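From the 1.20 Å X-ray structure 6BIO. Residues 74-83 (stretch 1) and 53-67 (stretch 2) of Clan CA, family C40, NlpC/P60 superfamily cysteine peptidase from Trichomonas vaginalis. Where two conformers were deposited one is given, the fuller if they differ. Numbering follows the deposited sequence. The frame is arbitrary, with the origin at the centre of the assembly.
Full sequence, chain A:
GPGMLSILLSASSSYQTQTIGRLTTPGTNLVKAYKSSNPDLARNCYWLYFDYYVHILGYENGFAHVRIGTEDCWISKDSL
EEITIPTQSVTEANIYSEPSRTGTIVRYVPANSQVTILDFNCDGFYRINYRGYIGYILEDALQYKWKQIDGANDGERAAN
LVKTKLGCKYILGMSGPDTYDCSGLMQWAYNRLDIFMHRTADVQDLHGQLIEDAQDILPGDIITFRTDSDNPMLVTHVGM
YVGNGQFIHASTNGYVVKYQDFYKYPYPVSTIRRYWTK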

# COMPACT_ATOMS: atom_id res chain seq x y z
N TRP A 74 -1.15 1.41 15.80
CA TRP A 74 0.02 1.52 16.65
C TRP A 74 0.65 0.15 16.79
O TRP A 74 -0.05 -0.83 17.07
CB TRP A 74 -0.38 2.02 18.03
CG TRP A 74 -0.95 3.40 18.06
CD1 TRP A 74 -2.24 3.77 17.78
CD2 TRP A 74 -0.25 4.61 18.40
NE1 TRP A 74 -2.38 5.13 17.92
CE2 TRP A 74 -1.18 5.66 18.34
CE3 TRP A 74 1.06 4.89 18.77
CZ2 TRP A 74 -0.84 6.97 18.63
CZ3 TRP A 74 1.41 6.21 19.07
CH2 TRP A 74 0.47 7.24 18.98
N ILE A 75 1.96 0.08 16.59
CA ILE A 75 2.75 -1.14 16.67
C ILE A 75 4.00 -0.90 17.51
O ILE A 75 4.52 0.21 17.56
CB ILE A 75 3.17 -1.71 15.27
CG1 ILE A 75 3.99 -0.69 14.46
CG2 ILE A 75 1.92 -2.17 14.54
CD1 ILE A 75 4.46 -1.25 13.15
N SER A 76 4.53 -1.94 18.13
CA SER A 76 5.72 -1.75 18.96
C SER A 76 6.82 -1.09 18.15
O SER A 76 7.09 -1.50 17.02
CB SER A 76 6.20 -3.11 19.42
OG SER A 76 7.43 -2.96 20.11
N LYS A 77 7.49 -0.09 18.75
CA LYS A 77 8.51 0.65 18.03
C LYS A 77 9.67 -0.23 17.59
O LYS A 77 10.37 0.14 16.63
CB LYS A 77 8.99 1.87 18.81
CG LYS A 77 9.79 1.61 20.01
CD LYS A 77 10.31 2.96 20.56
CE LYS A 77 10.79 2.83 21.99
NZ LYS A 77 11.36 1.50 22.33
N ASP A 78 9.89 -1.37 18.23
CA ASP A 78 11.00 -2.22 17.81
C ASP A 78 10.64 -3.12 16.64
O ASP A 78 11.49 -3.88 16.19
CB ASP A 78 11.45 -3.09 18.97
CG ASP A 78 11.81 -2.26 20.17
OD1 ASP A 78 12.57 -1.30 19.96
OD2 ASP A 78 11.32 -2.57 21.28
N SER A 79 9.43 -3.00 16.10
CA SER A 79 9.03 -3.85 14.98
C SER A 79 9.25 -3.23 13.62
O SER A 79 8.91 -3.86 12.61
CB SER A 79 7.55 -4.23 15.09
OG SER A 79 6.68 -3.11 14.83
N LEU A 80 9.78 -2.01 13.53
CA LEU A 80 10.00 -1.36 12.25
C LEU A 80 11.28 -0.54 12.33
O LEU A 80 11.79 -0.24 13.43
CB LEU A 80 8.81 -0.50 11.84
CG LEU A 80 8.64 0.86 12.46
CD1 LEU A 80 7.44 1.51 11.86
CD2 LEU A 80 8.40 0.80 13.95
N GLU A 81 11.74 -0.13 11.16
CA GLU A 81 12.87 0.75 11.00
C GLU A 81 12.46 1.96 10.16
O GLU A 81 11.61 1.85 9.28
CB GLU A 81 14.05 0.02 10.30
CG GLU A 81 13.84 -0.33 8.85
CD GLU A 81 14.86 -1.26 8.26
OE1 GLU A 81 15.85 -1.56 8.96
OE2 GLU A 81 14.69 -1.69 7.10
N GLU A 82 13.07 3.11 10.44
CA GLU A 82 12.90 4.30 9.60
C GLU A 82 13.76 4.19 8.35
O GLU A 82 14.90 3.71 8.41
CB GLU A 82 13.30 5.57 10.35
CG GLU A 82 12.50 5.76 11.60
CD GLU A 82 11.84 7.13 11.71
OE1 GLU A 82 12.09 8.02 10.88
OE2 GLU A 82 11.07 7.34 12.66
N ILE A 83 13.22 4.67 7.24
CA ILE A 83 13.85 4.58 5.93
C ILE A 83 13.95 5.98 5.36
O ILE A 83 12.95 6.70 5.33
CB ILE A 83 12.92 3.77 5.00
CG1 ILE A 83 12.75 2.32 5.48
CG2 ILE A 83 13.35 3.88 3.53
CD1 ILE A 83 14.03 1.52 5.38
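Stretch 2, residues 53-67: YVHILGYENGFAHVR

Stretch 2 is a β-hairpin, strand 53-60 and strand 63-67 joined by a type I' turn from Glu60 to Phe63, and its second strand pairs antiparallel with strand 74-76 of stretch 1. The shortest polar contact across the stretches lies away from this pairing: Tyr59 OH donates a hydrogen bond to Glu82 OE2 at 2.6 Å. Glu82 points its CA-CB bond sideways, but its carboxylate reaches back to the hairpin, and Glu82 OE2 also lies 3.8 Å from Ile56 CD1. A water donates to Tyr59 OH at 2.8 Å and, weakly, to Leu80 O at 3.4 Å, so the phenol is tied to stretch 1 twice, once directly and once through solvent.

Three backbone hydrogen bonds set the register. Ile75 and Ala64 form the hydrogen-bonded pair, CA atoms 5.4 Å apart, with Ala64 N donating to Ile75 O at 2.8 Å and Ile75 N to Ala64 O at 3.0 Å. Lys77 N then donates to Gly62 O at 3.0 Å, nearly straight at 167°, which carries the ladder to the hairpin turn. A second water donates to the same Gly62 O at 2.6 Å and makes a weak contact with Ser76 OG at 3.4 Å. On either side of the Ile75-Ala64 pair are non-hydrogen-bonded pairs, Trp74 with His65 (CA to CA 4.5 Å) and Ser76 with Phe63 (CA to CA 4.4 Å). Here CA-H groups approach carbonyls: Trp74 CA is 3.2 Å from Ala64 O, and Phe63 CA 3.3 Å from Ile75 O. The two strand axes approach to 4.4 Å with their N-to-C directions 144° apart, so the antiparallel pairing is markedly twisted.

The side chains of Trp74 and His65 share one face of the sheet. The imidazole stacks, offset, on the six-membered ring of Trp74, centroids 4.1 Å apart and planes only 7° from parallel; Trp74 CZ2 comes within 3.5 Å of His65 ND1. His65 CB sits 3.5 Å from the centroid of that six-membered ring, almost on its normal, as a CH-π contact. Phe63 meets the edge of the indole, its CB 3.6 Å from Trp74 CE3, while Glu60 CB lies 3.7 Å from Trp74 CZ3.

Ile75 and Ala64 turn to the other face, where Ile75 CG1 is 4.1 Å from Val66 CG1 and 4.4 Å from Ala64 CB. Beyond this strand the chain turns, and Ser79 N and Ser79 OG both donate to Ser76 O, at 2.9 and 2.7 Å. It returns as a strand that starts at Leu80, whose axis runs nearly perpendicular to strand 53-60, at 86° with a closest approach of 8.9 Å, a spacing bridged by side chains. Leu80 packs against both strands of the hairpin: its CD1 lies 3.8 Å from Val66 CG1, 3.9 Å from Ile56 CD1 and 4.1 Å from Val54 CG2, and its CD2 lies 3.8 Å from Ala64 CB. Altogether the contact buries 823 Å², both sides summed.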

# COMPACT_ATOMS: atom_id res chain seq x y z
N TYR A 53 5.49 -1.58 4.02
CA TYR A 53 5.87 -0.18 4.09
C TYR A 53 4.74 0.63 4.74
O TYR A 53 3.56 0.40 4.47
CB TYR A 53 6.18 0.35 2.68
CG TYR A 53 7.25 -0.38 1.91
CD1 TYR A 53 8.20 -1.16 2.52
CD2 TYR A 53 7.28 -0.28 0.54
CE1 TYR A 53 9.17 -1.82 1.77
CE2 TYR A 53 8.26 -0.90 -0.22
CZ TYR A 53 9.19 -1.67 0.41
OH TYR A 53 10.16 -2.31 -0.36
N VAL A 54 5.14 1.61 5.55
CA VAL A 54 4.20 2.48 6.24
C VAL A 54 4.73 3.90 6.22
O VAL A 54 5.92 4.14 6.00
CB VAL A 54 3.95 2.04 7.71
CG1 VAL A 54 3.43 0.63 7.74
CG2 VAL A 54 5.20 2.20 8.54
N HIS A 55 3.84 4.84 6.55
CA HIS A 55 4.25 6.13 7.03
C HIS A 55 4.25 6.10 8.55
O HIS A 55 3.42 5.44 9.18
CB HIS A 55 3.29 7.25 6.62
CG HIS A 55 2.94 7.28 5.16
ND1 HIS A 55 3.53 8.12 4.24
CD2 HIS A 55 2.02 6.57 4.48
CE1 HIS A 55 3.00 7.89 3.05
NE2 HIS A 55 2.06 6.98 3.18
N ILE A 56 5.17 6.84 9.15
CA ILE A 56 5.28 6.95 10.61
C ILE A 56 4.83 8.34 11.00
O ILE A 56 5.45 9.32 10.60
CB ILE A 56 6.70 6.65 11.12
CG1 ILE A 56 7.15 5.26 10.66
CG2 ILE A 56 6.76 6.84 12.61
CD1 ILE A 56 8.63 5.05 10.87
N LEU A 57 3.76 8.41 11.79
CA LEU A 57 3.19 9.66 12.29
C LEU A 57 3.86 10.13 13.57
O LEU A 57 3.84 11.33 13.86
CB LEU A 57 1.69 9.48 12.54
CG LEU A 57 0.80 9.37 11.32
CD1 LEU A 57 -0.50 8.61 11.65
CD2 LEU A 57 0.48 10.76 10.85
N GLY A 58 4.48 9.23 14.32
CA GLY A 58 5.13 9.58 15.55
C GLY A 58 5.29 8.37 16.43
O GLY A 58 4.97 7.25 16.02
N TYR A 59 5.78 8.60 17.64
CA TYR A 59 6.00 7.55 18.61
C TYR A 59 5.43 7.99 19.95
O TYR A 59 5.50 9.17 20.31
CB TYR A 59 7.50 7.28 18.81
CG TYR A 59 8.21 6.82 17.58
CD1 TYR A 59 8.74 7.72 16.67
CD2 TYR A 59 8.35 5.47 17.30
CE1 TYR A 59 9.42 7.29 15.53
CE2 TYR A 59 8.99 5.04 16.19
CZ TYR A 59 9.51 5.94 15.28
OH TYR A 59 10.20 5.48 14.18
N GLU A 60 4.92 7.04 20.73
CA GLU A 60 4.41 7.32 22.06
C GLU A 60 4.36 6.02 22.85
O GLU A 60 3.90 5.00 22.34
CB GLU A 60 2.99 7.91 21.98
CG GLU A 60 2.42 8.47 23.23
CD GLU A 60 1.12 9.24 22.93
OE1 GLU A 60 0.07 8.61 22.62
OE2 GLU A 60 1.14 10.50 22.98
N ASN A 61 4.80 6.08 24.11
CA ASN A 61 4.62 4.97 25.05
C ASN A 61 5.13 3.64 24.51
O ASN A 61 4.56 2.58 24.78
CB ASN A 61 3.16 4.82 25.44
CG ASN A 61 2.62 6.05 26.06
OD1 ASN A 61 3.31 6.71 26.83
ND2 ASN A 61 1.37 6.38 25.71
N GLY A 62 6.23 3.69 23.76
CA GLY A 62 6.83 2.49 23.23
C GLY A 62 6.27 2.02 21.91
O GLY A 62 6.73 0.99 21.39
N PHE A 63 5.30 2.73 21.35
CA PHE A 63 4.69 2.37 20.08
C PHE A 63 5.03 3.39 19.00
O PHE A 63 5.19 4.58 19.28
CB PHE A 63 3.17 2.33 20.22
CG PHE A 63 2.65 1.20 21.07
CD1 PHE A 63 2.40 -0.06 20.53
CD2 PHE A 63 2.35 1.40 22.41
CE1 PHE A 63 1.91 -1.07 21.29
CE2 PHE A 63 1.88 0.37 23.19
CZ PHE A 63 1.66 -0.87 22.63
N ALA A 64 5.05 2.92 17.77
CA ALA A 64 5.03 3.76 16.59
C ALA A 64 3.59 3.86 16.09
O ALA A 64 2.89 2.84 15.99
CB ALA A 64 5.89 3.16 15.48
N HIS A 65 3.16 5.08 15.78
CA HIS A 65 1.89 5.34 15.15
C HIS A 65 2.15 5.31 13.65
O HIS A 65 2.91 6.15 13.14
CB HIS A 65 1.39 6.71 15.57
CG HIS A 65 -0.03 6.96 15.21
ND1 HIS A 65 -0.63 8.19 15.40
CD2 HIS A 65 -0.99 6.14 14.71
CE1 HIS A 65 -1.89 8.11 15.02
NE2 HIS A 65 -2.14 6.89 14.61
N VAL A 66 1.56 4.34 12.95
CA VAL A 66 1.86 4.11 11.54
C VAL A 66 0.58 4.24 10.72
O VAL A 66 -0.53 4.10 11.21
CB VAL A 66 2.58 2.75 11.29
CG1 VAL A 66 3.87 2.68 12.14
CG2 VAL A 66 1.67 1.57 11.62
N ARG A 67 0.79 4.46 9.42
CA ARG A 67 -0.31 4.71 8.52
C ARG A 67 -0.05 4.04 7.19
O ARG A 67 1.06 4.11 6.65
CB ARG A 67 -0.49 6.21 8.30
CG ARG A 67 -1.63 6.60 7.34
CD ARG A 67 -1.69 8.10 7.20
NE ARG A 67 -0.60 8.68 6.45
CZ ARG A 67 -0.58 8.77 5.12
NH1 ARG A 67 -1.50 8.18 4.38
NH2 ARG A 67 0.37 9.47 4.52
O HOH W 1 11.80 3.13 14.11
O HOH W 2 8.31 -0.78 22.52